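Terminal oxygenase component of carbazole 1,9a-dioxygenase (Sphingomonas, PDB 3GKQ) probably dihydroxylates carbazole at an angular position, as a Rieske non-haem iron oxygenase fed with electrons by a ferredoxin. Local coordinates at residues 160-165 and 303-308; 170-175 and 293-298. All coordinates share one frame; numbering follows the deposited sequence.

Contact 1 (160-165 and 303-308)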
loop_
_atom_site.group_PDB
_atom_site.type_symbol
_atom_site.label_atom_id
_atom_site.label_comp_id
_atom_site.label_asym_id
_atom_site.label_seq_id
_atom_site.Cartn_x
_atom_site.Cartn_y
_atom_site.Cartn_z
ATOM N N ASP A 160 -11.493 -23.204 40.630
ATOM C CA ASP A 160 -10.128 -23.478 41.071
ATOM C C ASP A 160 -9.053 -23.387 39.992
ATOM O O ASP A 160 -7.899 -23.765 40.229
ATOM C CB ASP A 160 -10.077 -24.864 41.716
ATOM C CG ASP A 160 -10.368 -25.977 40.725
ATOM O OD1 ASP A 160 -11.248 -25.788 39.858
ATOM O OD2 ASP A 160 -9.726 -27.045 40.820
ATOM N N LEU A 161 -9.413 -22.876 38.818
ATOM C CA LEU A 161 -8.454 -22.771 37.725
ATOM C C LEU A 161 -7.750 -21.414 37.713
ATOM O O LEU A 161 -8.369 -20.384 37.443
ATOM C CB LEU A 161 -9.172 -22.999 36.387
ATOM C CG LEU A 161 -8.452 -23.622 35.179
ATOM C CD1 LEU A 161 -8.539 -22.667 34.003
ATOM C CD2 LEU A 161 -7.006 -23.957 35.501
ATOM N N ALA A 162 -6.459 -21.416 38.022
ATOM C CA ALA A 162 -5.673 -20.186 38.012
ATOM C C ALA A 162 -5.257 -19.985 36.559
ATOM O O ALA A 162 -4.750 -20.911 35.929
ATOM C CB ALA A 162 -4.445 -20.334 38.893
ATOM N N VAL A 163 -5.467 -18.780 36.034
ATOM C CA VAL A 163 -5.146 -18.495 34.642
ATOM C C VAL A 163 -4.279 -17.262 34.418
ATOM O O VAL A 163 -4.467 -16.230 35.062
ATOM C CB VAL A 163 -6.447 -18.331 33.816
ATOM C CG1 VAL A 163 -6.118 -17.995 32.366
ATOM C CG2 VAL A 163 -7.266 -19.605 33.888
ATOM N N HIS A 164 -3.330 -17.392 33.495
ATOM C CA HIS A 164 -2.428 -16.308 33.116
ATOM C C HIS A 164 -2.205 -16.434 31.613
ATOM O O HIS A 164 -2.349 -17.520 31.054
ATOM C CB HIS A 164 -1.088 -16.432 33.846
ATOM C CG HIS A 164 -1.200 -16.304 35.331
ATOM N ND1 HIS A 164 -1.618 -15.142 35.946
ATOM C CD2 HIS A 164 -0.985 -17.199 36.322
ATOM C CE1 HIS A 164 -1.654 -15.330 37.253
ATOM N NE2 HIS A 164 -1.276 -16.568 37.508
ATOM N N GLY A 165 -1.860 -15.334 30.957
ATOM C CA GLY A 165 -1.643 -15.402 29.526
ATOM C C GLY A 165 -1.036 -14.161 28.912
ATOM O O GLY A 165 -0.663 -13.222 29.614
ATOM N N ARG A 303 -3.934 -23.689 35.515
ATOM C CA ARG A 303 -3.508 -24.729 36.445
ATOM C C ARG A 303 -4.467 -24.782 37.619
ATOM O O ARG A 303 -4.768 -23.757 38.234
ATOM C CB ARG A 303 -2.094 -24.468 36.968
ATOM C CG ARG A 303 -1.701 -25.402 38.117
ATOM C CD ARG A 303 -0.289 -25.142 38.617
ATOM N NE ARG A 303 0.714 -25.655 37.691
ATOM C CZ ARG A 303 2.015 -25.393 37.775
ATOM N NH1 ARG A 303 2.479 -24.616 38.749
ATOM N NH2 ARG A 303 2.853 -25.908 36.884
ATOM N N ARG A 304 -4.952 -25.981 37.916
ATOM C CA ARG A 304 -5.866 -26.182 39.032
ATOM C C ARG A 304 -5.098 -25.864 40.317
ATOM O O ARG A 304 -4.035 -26.433 40.564
ATOM C CB ARG A 304 -6.354 -27.633 39.044
ATOM C CG ARG A 304 -7.147 -28.012 40.275
ATOM C CD ARG A 304 -7.688 -29.432 40.185
ATOM N NE ARG A 304 -8.402 -29.804 41.405
ATOM C CZ ARG A 304 -9.084 -30.935 41.559
ATOM N NH1 ARG A 304 -9.149 -31.814 40.566
ATOM N NH2 ARG A 304 -9.706 -31.187 42.707
ATOM N N VAL A 305 -5.627 -24.946 41.119
ATOM C CA VAL A 305 -4.970 -24.546 42.363
ATOM C C VAL A 305 -5.886 -24.681 43.583
ATOM O O VAL A 305 -7.096 -24.467 43.492
ATOM C CB VAL A 305 -4.463 -23.087 42.258
ATOM C CG1 VAL A 305 -4.004 -22.587 43.611
ATOM C CG2 VAL A 305 -3.309 -23.016 41.272
ATOM N N GLY A 306 -5.296 -25.036 44.724
ATOM C CA GLY A 306 -6.068 -25.202 45.945
ATOM C C GLY A 306 -5.713 -24.243 47.070
ATOM O O GLY A 306 -6.322 -24.286 48.141
ATOM N N SER A 307 -4.730 -23.378 46.845
ATOM C CA SER A 307 -4.325 -22.420 47.865
ATOM C C SER A 307 -3.709 -21.181 47.232
ATOM O O SER A 307 -3.155 -21.242 46.134
ATOM C CB SER A 307 -3.313 -23.056 48.815
ATOM O OG SER A 307 -2.080 -23.294 48.155
ATOM N N GLU A 308 -3.803 -20.057 47.934
ATOM C CA GLU A 308 -3.257 -18.804 47.438
ATOM C C GLU A 308 -1.736 -18.891 47.323
ATOM O O GLU A 308 -1.100 -18.023 46.720
ATOM C CB GLU A 308 -3.655 -17.658 48.374
ATOM C CG GLU A 308 -3.226 -16.271 47.903
ATOM C CD GLU A 308 -3.750 -15.928 46.516
ATOM O OE1 GLU A 308 -4.977 -16.032 46.294
ATOM O OE2 GLU A 308 -2.931 -15.549 45.648
#
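The carboxylate of Asp160 and the guanidinium of Arg304 stand almost perpendicular, their planes 79° apart, and neither lies flat on the other. OD2 of Asp160 comes obliquely to NE of Arg304, 3.1 Å away, in a salt bridge at the protein surface; the modelled place of OD2 is somewhat uncertain. The Asp160 side chain takes the crowded position, CG between the backbone N and carbonyl carbon (chi1 65°), and so crosses the extended Arg304 chain, whose CG is anti to its own N.

Behind this pair the two backbones run antiparallel. Ala162 and Arg303 form a hydrogen-bonded pair: Ala162 N donates to Arg303 O over 2.9 Å from above the carbonyl plane, whereas Arg303 N reaches Ala162 O, also over 2.9 Å, within the carbonyl plane. Leu161 and Arg304 are the adjoining non-hydrogen-bonded pair. Val305 extends the pairing past the strand end, its N giving a nearly straight 2.7 Å bond to Asp160 O, nearly along the C=O axis.

Side chains alternate between the faces. Leu161 and Arg304 share one; on the other, Ala162 CB touches Val305 CG2 at 3.8 Å, and Arg303 packs on Phe314 of helix 308-328, its NH2 forming a salt bridge with Glu317 and a hydrogen bond to Thr280. Ser307 sits at the N-cap of that helix, its OG making weak hydrogen bonds to the backbone N of Glu309 and Glu310.

The edge strand and its neighbour in an antiparallel sheet of this chain, followed by a turn into a long helix lying against that sheet, suit the helix-grip architecture of the Bet v 1-like catalytic domain of ring hydroxylases.

Contact 2 (170-175 and 293-298). With FE2 (Fe (II) ion), chain I.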
loop_
_atom_site.group_PDB
_atom_site.type_symbol
_atom_site.label_atom_id
_atom_site.label_comp_id
_atom_site.label_asym_id
_atom_site.label_seq_id
_atom_site.Cartn_x
_atom_site.Cartn_y
_atom_site.Cartn_z
ATOM N N VAL A 170 -1.265 -11.033 15.040
ATOM C CA VAL A 170 -0.667 -11.859 14.000
ATOM C C VAL A 170 -1.136 -11.369 12.628
ATOM O O VAL A 170 -2.321 -11.075 12.441
ATOM C CB VAL A 170 -1.058 -13.339 14.188
ATOM C CG1 VAL A 170 -0.507 -14.184 13.041
ATOM C CG2 VAL A 170 -0.525 -13.841 15.524
ATOM N N ASP A 171 -0.206 -11.286 11.678
ATOM C CA ASP A 171 -0.526 -10.822 10.332
ATOM C C ASP A 171 -1.188 -11.883 9.465
ATOM O O ASP A 171 -0.661 -12.267 8.423
ATOM C CB ASP A 171 0.731 -10.312 9.622
ATOM C CG ASP A 171 1.367 -9.139 10.333
ATOM O OD1 ASP A 171 0.635 -8.205 10.728
ATOM O OD2 ASP A 171 2.606 -9.145 10.490
ATOM N N ALA A 172 -2.345 -12.359 9.897
ATOM C CA ALA A 172 -3.077 -13.352 9.131
ATOM C C ALA A 172 -4.523 -13.348 9.582
ATOM O O ALA A 172 -4.843 -12.884 10.681
ATOM C CB ALA A 172 -2.471 -14.744 9.337
ATOM N N ASN A 173 -5.394 -13.853 8.717
ATOM C CA ASN A 173 -6.808 -13.954 9.025
ATOM C C ASN A 173 -6.946 -14.893 10.219
ATOM O O ASN A 173 -6.151 -15.829 10.374
ATOM C CB ASN A 173 -7.568 -14.517 7.825
ATOM C CG ASN A 173 -9.045 -14.652 8.094
ATOM O OD1 ASN A 173 -9.528 -15.727 8.441
ATOM N ND2 ASN A 173 -9.773 -13.548 7.952
ATOM N N TRP A 174 -7.952 -14.651 11.055
ATOM C CA TRP A 174 -8.166 -15.465 12.244
ATOM C C TRP A 174 -8.309 -16.958 11.954
ATOM O O TRP A 174 -7.895 -17.789 12.759
ATOM C CB TRP A 174 -9.403 -14.978 13.008
ATOM C CG TRP A 174 -10.700 -15.299 12.326
ATOM C CD1 TRP A 174 -11.277 -14.621 11.288
ATOM C CD2 TRP A 174 -11.567 -16.400 12.621
ATOM N NE1 TRP A 174 -12.451 -15.233 10.918
ATOM C CE2 TRP A 174 -12.653 -16.327 11.718
ATOM C CE3 TRP A 174 -11.532 -17.441 13.559
ATOM C CZ2 TRP A 174 -13.697 -17.262 11.726
ATOM C CZ3 TRP A 174 -12.574 -18.375 13.565
ATOM C CH2 TRP A 174 -13.640 -18.275 12.651
ATOM N N ARG A 175 -8.884 -17.303 10.806
ATOM C CA ARG A 175 -9.068 -18.710 10.464
ATOM C C ARG A 175 -7.745 -19.456 10.300
ATOM O O ARG A 175 -7.676 -20.655 10.559
ATOM C CB ARG A 175 -9.927 -18.841 9.201
ATOM C CG ARG A 175 -11.367 -18.358 9.413
ATOM C CD ARG A 175 -12.145 -18.257 8.106
ATOM N NE ARG A 175 -11.537 -17.298 7.185
ATOM C CZ ARG A 175 -11.961 -17.080 5.943
ATOM N NH1 ARG A 175 -13.002 -17.748 5.464
ATOM N NH2 ARG A 175 -11.333 -16.207 5.170
ATOM N N GLY A 293 -7.217 -9.066 7.714
ATOM C CA GLY A 293 -5.864 -9.587 7.618
ATOM C C GLY A 293 -5.096 -9.785 8.910
ATOM O O GLY A 293 -3.918 -10.144 8.870
ATOM N N HIS A 294 -5.741 -9.558 10.051
ATOM C CA HIS A 294 -5.059 -9.713 11.334
ATOM C C HIS A 294 -5.945 -10.316 12.408
ATOM O O HIS A 294 -7.176 -10.187 12.369
ATOM C CB HIS A 294 -4.569 -8.357 11.864
ATOM C CG HIS A 294 -3.859 -7.522 10.848
ATOM N ND1 HIS A 294 -4.512 -6.899 9.807
ATOM C CD2 HIS A 294 -2.547 -7.203 10.715
ATOM C CE1 HIS A 294 -3.636 -6.231 9.077
ATOM N NE2 HIS A 294 -2.438 -6.399 9.608
ATOM N N HIS A 295 -5.315 -10.981 13.368
ATOM C CA HIS A 295 -6.051 -11.523 14.494
ATOM C C HIS A 295 -5.220 -11.382 15.753
ATOM O O HIS A 295 -3.991 -11.254 15.701
ATOM C CB HIS A 295 -6.481 -12.990 14.281
ATOM C CG HIS A 295 -5.356 -13.980 14.239
ATOM N ND1 HIS A 295 -4.647 -14.255 13.089
ATOM C CD2 HIS A 295 -4.875 -14.821 15.188
ATOM C CE1 HIS A 295 -3.784 -15.228 13.326
ATOM N NE2 HIS A 295 -3.903 -15.590 14.592
ATOM N N LEU A 296 -5.908 -11.364 16.885
ATOM C CA LEU A 296 -5.256 -11.254 18.176
ATOM C C LEU A 296 -5.069 -12.690 18.664
ATOM O O LEU A 296 -6.041 -13.398 18.921
ATOM C CB LEU A 296 -6.151 -10.465 19.137
ATOM C CG LEU A 296 -5.653 -10.029 20.519
ATOM C CD1 LEU A 296 -5.520 -11.236 21.418
ATOM C CD2 LEU A 296 -4.327 -9.284 20.382
ATOM N N TYR A 297 -3.818 -13.121 18.754
ATOM C CA TYR A 297 -3.501 -14.467 19.216
ATOM C C TYR A 297 -3.330 -14.399 20.733
ATOM O O TYR A 297 -2.343 -13.863 21.234
ATOM C CB TYR A 297 -2.222 -14.954 18.525
ATOM C CG TYR A 297 -1.679 -16.280 19.016
ATOM C CD1 TYR A 297 -2.533 -17.343 19.312
ATOM C CD2 TYR A 297 -0.303 -16.484 19.143
ATOM C CE1 TYR A 297 -2.035 -18.579 19.719
ATOM C CE2 TYR A 297 0.213 -17.719 19.550
ATOM C CZ TYR A 297 -0.662 -18.762 19.834
ATOM O OH TYR A 297 -0.167 -19.990 20.212
ATOM N N LEU A 298 -4.319 -14.925 21.449
ATOM C CA LEU A 298 -4.343 -14.922 22.911
ATOM C C LEU A 298 -3.965 -16.311 23.428
ATOM O O LEU A 298 -4.633 -17.294 23.110
ATOM C CB LEU A 298 -5.753 -14.575 23.394
ATOM C CG LEU A 298 -6.016 -13.682 24.613
ATOM C CD1 LEU A 298 -7.244 -14.224 25.332
ATOM C CD2 LEU A 298 -4.831 -13.646 25.558
HETATM FE FE FE2 I . -0.299 -5.793 9.024
HETATM O O HOH W 1 -8.995 -11.897 11.065
#
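A second Fe(2+) site, separate from the one made by His186, His190 and Asp334, sits where strand 161-170 ends beside the start of strand 294-304. NE2 of His294 binds the iron at 2.3 Å. Asp171, a ligand of this site in a structure of this protein, here holds OD1 3.1 Å from FE, longer than a normal coordination bond. That oxygen lies at the edge of the His294 ring, with the carboxylate plane 82° from the ring, while ND1 of His294 is hydrogen-bonded to OD1 of Asp291, which should orient the imidazole.

Asp171 centres an inverse gamma turn, closed by a weak Ala172 N to Val170 O bond, that ends the regular antiparallel pairing after Val170 with His295 while keeping the chain beside the strand. Val170 N donates to His295 O at 2.8 Å, and His295 N answers to Val170 O at 3.1 Å. The His295 ring is gripped by its ND1, which gives Ala172 O a nearly straight bond of 2.8 Å, in the ring plane but above the carbonyl plane. CB of Val170 lies over one ring face near CE1, a CH-pi contact 3.7 Å from the centroid.

Asn173 N-caps helix 174-181: OD1 accepts the capping bond from Arg175 N and another from Arg175 NE. One water ties Trp174 N to His294 O.

How the contacts relate
Both contacts use strand 294-304, at its two ends: contact 1 pairs its last residues with the start of strand 161-170, contact 2 its first residues with the last of that strand and the lead into helix 174-181. Their centres lie about 28 Å apart along the edge that strand 161-170 forms within this chain. Contact 1 is at the surface, some 20 Å from the chain centre; backbone pairing there is supplemented by a surface salt bridge, away from the annotated sites. Contact 2 is largely buried, about 9 Å from the centre, and its polar groups serve other ends: a histidine ring fixed by a backbone carbonyl, a helix cap and an iron ligand.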